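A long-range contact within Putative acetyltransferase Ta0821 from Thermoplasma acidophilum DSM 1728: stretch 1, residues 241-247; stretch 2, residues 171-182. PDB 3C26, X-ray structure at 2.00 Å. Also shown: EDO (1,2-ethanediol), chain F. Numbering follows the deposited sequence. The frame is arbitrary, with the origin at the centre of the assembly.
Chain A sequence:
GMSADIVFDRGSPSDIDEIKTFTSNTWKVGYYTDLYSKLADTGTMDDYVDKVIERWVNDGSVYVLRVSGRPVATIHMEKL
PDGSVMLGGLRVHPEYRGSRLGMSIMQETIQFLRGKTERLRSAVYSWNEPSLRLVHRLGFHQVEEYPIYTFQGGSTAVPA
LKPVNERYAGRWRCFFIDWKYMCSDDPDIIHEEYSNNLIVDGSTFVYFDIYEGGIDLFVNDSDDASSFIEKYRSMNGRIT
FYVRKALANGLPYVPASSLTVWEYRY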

ATOM      1  N   PHE A 241      -6.636  11.037  -7.040  1.00 21.98           N
ATOM      2  CA  PHE A 241      -7.560  11.740  -6.170  1.00 22.47           C
ATOM      3  C   PHE A 241      -7.178  11.509  -4.755  1.00 23.12           C
ATOM      4  O   PHE A 241      -7.000  10.377  -4.321  1.00 22.11           O
ATOM      5  CB  PHE A 241      -8.988  11.246  -6.342  1.00 22.82           C
ATOM      6  CG  PHE A 241      -9.524  11.414  -7.731  1.00 22.62           C
ATOM      7  CD1 PHE A 241      -9.254  10.459  -8.702  1.00 23.37           C
ATOM      8  CD2 PHE A 241     -10.282  12.530  -8.085  1.00 20.10           C
ATOM      9  CE1 PHE A 241      -9.734  10.593  -9.972  1.00 21.56           C
ATOM     10  CE2 PHE A 241     -10.769  12.659  -9.379  1.00 17.82           C
ATOM     11  CZ  PHE A 241     -10.508  11.698 -10.309  1.00 19.51           C
ATOM     12  N   TYR A 242      -7.053  12.639  -4.054  1.00 23.05           N
ATOM     13  CA  TYR A 242      -6.857  12.674  -2.611  1.00 22.65           C
ATOM     14  C   TYR A 242      -8.182  13.155  -2.078  1.00 21.88           C
ATOM     15  O   TYR A 242      -8.562  14.292  -2.285  1.00 22.10           O
ATOM     16  CB  TYR A 242      -5.731  13.613  -2.251  1.00 22.25           C
ATOM     17  CG  TYR A 242      -4.366  13.207  -2.784  1.00 20.74           C
ATOM     18  CD1 TYR A 242      -3.947  13.556  -4.057  1.00 17.48           C
ATOM     19  CD2 TYR A 242      -3.494  12.522  -1.989  1.00 19.20           C
ATOM     20  CE1 TYR A 242      -2.706  13.232  -4.504  1.00 20.18           C
ATOM     21  CE2 TYR A 242      -2.231  12.194  -2.420  1.00 20.47           C
ATOM     22  CZ  TYR A 242      -1.841  12.534  -3.682  1.00 19.06           C
ATOM     23  OH  TYR A 242      -0.595  12.136  -4.109  1.00 20.05           O
ATOM     24  N   VAL A 243      -8.904  12.251  -1.440  1.00 21.59           N
ATOM     25  CA  VAL A 243     -10.293  12.492  -1.036  1.00 21.15           C
ATOM     26  C   VAL A 243     -10.456  12.552   0.465  1.00 21.48           C
ATOM     27  O   VAL A 243      -9.963  11.719   1.168  1.00 19.99           O
ATOM     28  CB  VAL A 243     -11.243  11.419  -1.631  1.00 21.67           C
ATOM     29  CG1 VAL A 243     -12.702  11.742  -1.322  1.00 19.72           C
ATOM     30  CG2 VAL A 243     -11.072  11.322  -3.139  1.00 19.72           C
ATOM     31  N   ARG A 244     -11.117  13.604   0.939  1.00 20.87           N
ATOM     32  CA  ARG A 244     -11.281  13.786   2.353  1.00 21.63           C
ATOM     33  C   ARG A 244     -11.980  12.560   2.938  1.00 21.71           C
ATOM     34  O   ARG A 244     -12.964  12.073   2.407  1.00 21.87           O
ATOM     35  CB  ARG A 244     -12.018  15.099   2.692  1.00 21.57           C
ATOM     36  CG  ARG A 244     -12.016  15.390   4.221  1.00 22.05           C
ATOM     37  CD  ARG A 244     -13.008  16.451   4.604  1.00 24.01           C
ATOM     38  NE  ARG A 244     -12.792  17.745   3.964  1.00 22.10           N
ATOM     39  CZ  ARG A 244     -12.024  18.727   4.425  1.00 22.12           C
ATOM     40  NH1 ARG A 244     -11.309  18.587   5.508  1.00 22.57           N
ATOM     41  NH2 ARG A 244     -11.959  19.854   3.757  1.00 22.45           N
ATOM     42  N   LYS A 245     -11.429  12.055   4.031  1.00 22.86           N
ATOM     43  CA  LYS A 245     -11.918  10.808   4.685  1.00 22.94           C
ATOM     44  C   LYS A 245     -13.461  10.658   4.766  1.00 23.95           C
ATOM     45  O   LYS A 245     -14.043   9.606   4.393  1.00 23.56           O
ATOM     46  CB  LYS A 245     -11.278  10.692   6.067  1.00 22.40           C
ATOM     47  CG  LYS A 245     -11.621   9.447   6.822  1.00 27.60           C
ATOM     48  CD  LYS A 245     -11.185   8.251   6.060  1.00 31.32           C
ATOM     49  CE  LYS A 245     -10.964   7.052   6.946  1.00 35.76           C
ATOM     50  NZ  LYS A 245     -10.595   5.834   6.152  1.00 38.50           N
ATOM     51  N   ALA A 246     -14.118  11.729   5.181  1.00 24.05           N
ATOM     52  CA  ALA A 246     -15.555  11.679   5.428  1.00 25.14           C
ATOM     53  C   ALA A 246     -16.294  11.394   4.161  1.00 26.04           C
ATOM     54  O   ALA A 246     -17.380  10.802   4.204  1.00 26.27           O
ATOM     55  CB  ALA A 246     -16.080  12.952   6.072  1.00 24.99           C
ATOM     56  N   LEU A 247     -15.703  11.781   3.034  1.00 26.74           N
ATOM     57  CA  LEU A 247     -16.311  11.536   1.721  1.00 27.46           C
ATOM     58  C   LEU A 247     -15.940  10.164   1.164  1.00 28.94           C
ATOM     59  O   LEU A 247     -16.677   9.548   0.379  1.00 28.72           O
ATOM     60  CB  LEU A 247     -15.812  12.549   0.701  1.00 28.15           C
ATOM     61  CG  LEU A 247     -16.020  14.035   0.902  1.00 29.52           C
ATOM     62  CD1 LEU A 247     -15.662  14.673  -0.383  1.00 32.56           C
ATOM     63  CD2 LEU A 247     -17.438  14.323   1.213  1.00 32.17           C
TER
HETATM   64  C1  EDO F 270      -8.103   4.685   4.874  1.00 43.72           C
HETATM   65  O1  EDO F 270      -8.138   5.996   5.476  1.00 43.68           O
HETATM   66  C2  EDO F 270      -6.816   4.424   4.084  1.00 42.87           C
HETATM   67  O2  EDO F 270      -5.817   3.817   4.915  1.00 42.22           O
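Stretch 2, residues 171-182: RWRCFFIDWKYM

Stretch 2 is a β-hairpin preceded by a short irregular lead-in, residues 171–173. The chain then runs as a strand from Cys174 to Ile177, reverses through a type I' turn spanning Ile177 to Lys180, and returns as a second strand that begins at Lys180 and continues beyond Met182. The positive phi angles of Asp178 (44°) and Trp179 (63°) give the turn its type. Paired backbone hydrogen bonds hold the two arms in antiparallel register: Phe175 N to Met182 O (2.8 Å) and Met182 N to Phe175 O (2.9 Å), then, next to the turn, Ile177 N to Lys180 O (2.8 Å) and Lys180 N to Ile177 O (2.9 Å). Stretch 1 is the end of a strand, residues 241–243, which passes through Arg244 into a helix starting at Lys245. The two backbones stay well apart, the nearest CA atoms, those of Arg244 and Phe175, being 9.1 Å from each other; strand 174–177 runs roughly antiparallel to strand 241–243, and the returning arm roughly parallel to it. Side chains of stretch 1 therefore span the gap, meeting both side chains and, at Cys174, the backbone of stretch 2; the contact buries 318 Å² in total.

Along stretch 1, Phe241 and Val243 lie out of reach of the hairpin, whereas Tyr242 between them directs its CA-to-CB bond toward it. The Tyr242 ring receives the edge of Trp179 in an edge-to-face pair, with 5.4 Å between its centroid and that of the indole six-membered ring and 74° between the planes. Although the CA-to-CB bond of Trp179 points sideways, the far end of its indole comes close, placing CH2 3.7 Å from Tyr242 CZ and 3.5 Å from Tyr242 OH. The turn residue Trp179 thus packs against the strand residue Tyr242.

Arg244, at the N-cap position of the helix, dominates the contact. Its side chain, t at chi1 and chi2 and m at chi3, extends to the start of the hairpin, where Arg244 NH2 donates a short hydrogen bond to the backbone oxygen Cys174 O at 2.6 Å. NH1 of Arg244 donates a second, 2.9 Å long, to Tyr181 OH on the returning strand, so one guanidinium bridges both arms. Both acceptors lie near the guanidinium plane. One face is covered by Trp172: the two planes are only 3° from parallel, their centres are 3.9 Å apart, and Arg244 NH1 approaches Trp172 CE3 to 3.5 Å. With Arg244 CZ 3.9 Å from the centroid of the indole six-membered ring, the stack is also a cation-pi interaction, and Arg244 CD packs over the same ring in a CH-pi contact.

The helix adds little beyond this. Lys245 turns elsewhere, its NZ donating a hydrogen bond to O1 of the 1,2-ethanediol at 2.6 Å. Ala246 adds a small apolar contact with Trp172, its CB lying 4.3 Å from Trp172 CZ2. Leu247 makes no close contact with stretch 2, but its backbone N bonds to Arg244 O (2.8 Å) in the first helical turn.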

ATOM      1  N   ARG A 171     -19.665  22.968   4.049  1.00 26.57           N
ATOM      2  CA  ARG A 171     -19.534  23.062   5.483  1.00 26.72           C
ATOM      3  C   ARG A 171     -18.150  22.887   6.024  1.00 27.01           C
ATOM      4  O   ARG A 171     -17.941  22.935   7.247  1.00 26.70           O
ATOM      5  CB  ARG A 171     -20.443  21.980   6.102  1.00 27.08           C
ATOM      6  CG  ARG A 171     -21.931  22.299   6.087  1.00 27.02           C
ATOM      7  CD  ARG A 171     -22.374  22.923   7.396  1.00 27.93           C
ATOM      8  NE  ARG A 171     -21.720  24.214   7.640  1.00 30.47           N
ATOM      9  CZ  ARG A 171     -21.939  25.312   6.921  1.00 30.28           C
ATOM     10  NH1 ARG A 171     -22.758  25.284   5.887  1.00 30.68           N
ATOM     11  NH2 ARG A 171     -21.329  26.432   7.214  1.00 30.07           N
ATOM     12  N   TRP A 172     -17.205  22.637   5.126  1.00 26.23           N
ATOM     13  CA  TRP A 172     -15.815  22.544   5.528  1.00 26.12           C
ATOM     14  C   TRP A 172     -15.165  23.919   5.438  1.00 26.79           C
ATOM     15  O   TRP A 172     -15.553  24.747   4.602  1.00 28.08           O
ATOM     16  CB  TRP A 172     -15.058  21.592   4.636  1.00 26.81           C
ATOM     17  CG  TRP A 172     -15.531  20.259   4.836  1.00 25.19           C
ATOM     18  CD1 TRP A 172     -16.478  19.600   4.105  1.00 25.04           C
ATOM     19  CD2 TRP A 172     -15.190  19.421   5.908  1.00 24.11           C
ATOM     20  NE1 TRP A 172     -16.698  18.380   4.642  1.00 22.54           N
ATOM     21  CE2 TRP A 172     -15.906  18.242   5.752  1.00 24.41           C
ATOM     22  CE3 TRP A 172     -14.299  19.535   6.979  1.00 26.90           C
ATOM     23  CZ2 TRP A 172     -15.780  17.183   6.634  1.00 25.22           C
ATOM     24  CZ3 TRP A 172     -14.163  18.468   7.824  1.00 24.92           C
ATOM     25  CH2 TRP A 172     -14.916  17.328   7.666  1.00 24.46           C
ATOM     26  N   ARG A 173     -14.244  24.174   6.359  1.00 25.20           N
ATOM     27  CA  ARG A 173     -13.505  25.433   6.410  1.00 23.73           C
ATOM     28  C   ARG A 173     -12.025  25.265   6.373  1.00 22.64           C
ATOM     29  O   ARG A 173     -11.314  26.237   6.435  1.00 21.21           O
ATOM     30  CB  ARG A 173     -13.802  26.194   7.677  1.00 23.99           C
ATOM     31  CG  ARG A 173     -14.581  27.396   7.472  1.00 26.01           C
ATOM     32  CD  ARG A 173     -15.874  27.052   6.941  1.00 29.49           C
ATOM     33  NE  ARG A 173     -16.525  28.224   6.384  1.00 28.86           N
ATOM     34  CZ  ARG A 173     -17.571  28.151   5.593  1.00 32.00           C
ATOM     35  NH1 ARG A 173     -18.078  26.950   5.250  1.00 32.34           N
ATOM     36  NH2 ARG A 173     -18.089  29.277   5.134  1.00 32.21           N
ATOM     37  N   CYS A 174     -11.571  24.023   6.408  1.00 23.28           N
ATOM     38  CA  CYS A 174     -10.122  23.728   6.221  1.00 23.60           C
ATOM     39  C   CYS A 174     -10.058  22.843   5.037  1.00 23.91           C
ATOM     40  O   CYS A 174     -10.898  21.960   4.883  1.00 24.13           O
ATOM     41  CB  CYS A 174      -9.464  23.061   7.412  1.00 24.17           C
ATOM     42  SG  CYS A 174      -9.635  23.967   8.914  1.00 25.92           S
ATOM     43  N   PHE A 175      -9.070  23.128   4.197  1.00 23.83           N
ATOM     44  CA  PHE A 175      -8.892  22.508   2.897  1.00 24.08           C
ATOM     45  C   PHE A 175      -7.447  22.298   2.531  1.00 22.88           C
ATOM     46  O   PHE A 175      -6.572  23.000   2.976  1.00 21.32           O
ATOM     47  CB  PHE A 175      -9.371  23.453   1.764  1.00 24.95           C
ATOM     48  CG  PHE A 175     -10.605  24.230   2.064  1.00 28.29           C
ATOM     49  CD1 PHE A 175     -10.526  25.460   2.701  1.00 29.88           C
ATOM     50  CD2 PHE A 175     -11.844  23.772   1.617  1.00 32.92           C
ATOM     51  CE1 PHE A 175     -11.643  26.174   2.957  1.00 28.82           C
ATOM     52  CE2 PHE A 175     -12.989  24.498   1.872  1.00 33.29           C
ATOM     53  CZ  PHE A 175     -12.888  25.699   2.543  1.00 32.08           C
ATOM     54  N   PHE A 176      -7.238  21.319   1.667  1.00 23.79           N
ATOM     55  CA  PHE A 176      -5.941  21.074   1.044  1.00 24.09           C
ATOM     56  C   PHE A 176      -5.928  21.903  -0.201  1.00 25.30           C
ATOM     57  O   PHE A 176      -6.765  21.723  -1.077  1.00 28.35           O
ATOM     58  CB  PHE A 176      -5.697  19.606   0.688  1.00 24.31           C
ATOM     59  CG  PHE A 176      -4.575  18.976   1.444  1.00 22.75           C
ATOM     60  CD1 PHE A 176      -3.343  19.597   1.525  1.00 26.32           C
ATOM     61  CD2 PHE A 176      -4.718  17.734   2.013  1.00 26.77           C
ATOM     62  CE1 PHE A 176      -2.272  19.022   2.190  1.00 27.38           C
ATOM     63  CE2 PHE A 176      -3.650  17.148   2.689  1.00 28.46           C
ATOM     64  CZ  PHE A 176      -2.416  17.813   2.758  1.00 31.08           C
ATOM     65  N   ILE A 177      -5.030  22.874  -0.243  1.00 24.84           N
ATOM     66  CA  ILE A 177      -4.837  23.649  -1.426  1.00 24.67           C
ATOM     67  C   ILE A 177      -3.343  23.715  -1.747  1.00 24.70           C
ATOM     68  O   ILE A 177      -2.526  24.115  -0.914  1.00 24.57           O
ATOM     69  CB  ILE A 177      -5.400  25.032  -1.279  1.00 24.80           C
ATOM     70  CG1 ILE A 177      -6.917  24.952  -1.012  1.00 26.65           C
ATOM     71  CG2 ILE A 177      -5.178  25.853  -2.537  1.00 22.28           C
ATOM     72  CD1 ILE A 177      -7.587  26.303  -1.069  1.00 29.27           C
ATOM     73  N   ASP A 178      -2.994  23.323  -2.958  1.00 24.12           N
ATOM     74  CA  ASP A 178      -1.569  23.327  -3.357  1.00 23.49           C
ATOM     75  C   ASP A 178      -0.683  22.756  -2.257  1.00 23.39           C
ATOM     76  O   ASP A 178       0.290  23.374  -1.824  1.00 23.39           O
ATOM     77  CB  ASP A 178      -1.109  24.735  -3.709  1.00 23.08           C
ATOM     78  CG  ASP A 178       0.336  24.789  -4.246  1.00 24.86           C
ATOM     79  OD1 ASP A 178       0.787  23.837  -4.862  1.00 23.55           O
ATOM     80  OD2 ASP A 178       1.009  25.820  -4.072  1.00 25.66           O
ATOM     81  N   TRP A 179      -1.077  21.583  -1.773  1.00 23.29           N
ATOM     82  CA  TRP A 179      -0.329  20.778  -0.770  1.00 22.64           C
ATOM     83  C   TRP A 179      -0.139  21.404   0.608  1.00 23.42           C
ATOM     84  O   TRP A 179       0.737  21.011   1.388  1.00 24.01           O
ATOM     85  CB  TRP A 179       1.031  20.312  -1.315  1.00 23.42           C
ATOM     86  CG  TRP A 179       0.909  19.389  -2.463  1.00 19.69           C
ATOM     87  CD1 TRP A 179       0.795  19.753  -3.789  1.00 22.28           C
ATOM     88  CD2 TRP A 179       0.837  17.952  -2.441  1.00 20.35           C
ATOM     89  NE1 TRP A 179       0.653  18.645  -4.554  1.00 19.25           N
ATOM     90  CE2 TRP A 179       0.710  17.526  -3.774  1.00 21.06           C
ATOM     91  CE3 TRP A 179       0.855  16.992  -1.427  1.00 22.52           C
ATOM     92  CZ2 TRP A 179       0.607  16.179  -4.132  1.00 23.16           C
ATOM     93  CZ3 TRP A 179       0.767  15.647  -1.793  1.00 26.47           C
ATOM     94  CH2 TRP A 179       0.630  15.267  -3.131  1.00 22.51           C
ATOM     95  N   LYS A 180      -0.984  22.380   0.865  1.00 23.29           N
ATOM     96  CA  LYS A 180      -1.049  23.095   2.116  1.00 23.39           C
ATOM     97  C   LYS A 180      -2.463  22.914   2.683  1.00 24.34           C
ATOM     98  O   LYS A 180      -3.444  23.103   1.993  1.00 25.50           O
ATOM     99  CB  LYS A 180      -0.719  24.581   1.877  1.00 22.72           C
ATOM    100  CG  LYS A 180       0.688  24.847   1.368  1.00 22.14           C
ATOM    101  CD  LYS A 180       0.890  26.286   0.856  1.00 23.20           C
ATOM    102  CE  LYS A 180       0.502  26.411  -0.593  1.00 25.94           C
ATOM    103  NZ  LYS A 180       0.561  27.829  -1.195  1.00 26.15           N
ATOM    104  N   TYR A 181      -2.543  22.503   3.946  1.00 24.33           N
ATOM    105  CA  TYR A 181      -3.822  22.396   4.637  1.00 24.48           C
ATOM    106  C   TYR A 181      -4.064  23.710   5.402  1.00 24.15           C
ATOM    107  O   TYR A 181      -3.400  24.024   6.391  1.00 23.02           O
ATOM    108  CB  TYR A 181      -3.866  21.164   5.572  1.00 23.51           C
ATOM    109  CG  TYR A 181      -5.271  20.770   5.988  1.00 24.78           C
ATOM    110  CD1 TYR A 181      -6.132  20.118   5.083  1.00 23.95           C
ATOM    111  CD2 TYR A 181      -5.739  21.016   7.270  1.00 23.06           C
ATOM    112  CE1 TYR A 181      -7.389  19.729   5.445  1.00 24.54           C
ATOM    113  CE2 TYR A 181      -7.014  20.656   7.615  1.00 21.50           C
ATOM    114  CZ  TYR A 181      -7.841  20.028   6.707  1.00 22.38           C
ATOM    115  OH  TYR A 181      -9.112  19.669   7.099  1.00 26.88           O
HETATM  116  N   MSE A 182      -5.056  24.445   4.945  1.00 24.13           N
HETATM  117  CA  MSE A 182      -5.322  25.785   5.439  1.00 24.92           C
HETATM  118  C   MSE A 182      -6.794  26.013   5.712  1.00 25.51           C
HETATM  119  O   MSE A 182      -7.656  25.430   5.074  1.00 25.57           O
HETATM  120  CB  MSE A 182      -4.852  26.810   4.380  1.00 25.88           C
HETATM  121  CG  MSE A 182      -5.603  26.737   3.065  1.00 25.84           C
HETATM  122 SE   MSE A 182      -5.024  28.021   1.651  0.75 26.78          SE
HETATM  123  CE  MSE A 182      -3.382  27.183   1.084  1.00 22.48           C
TER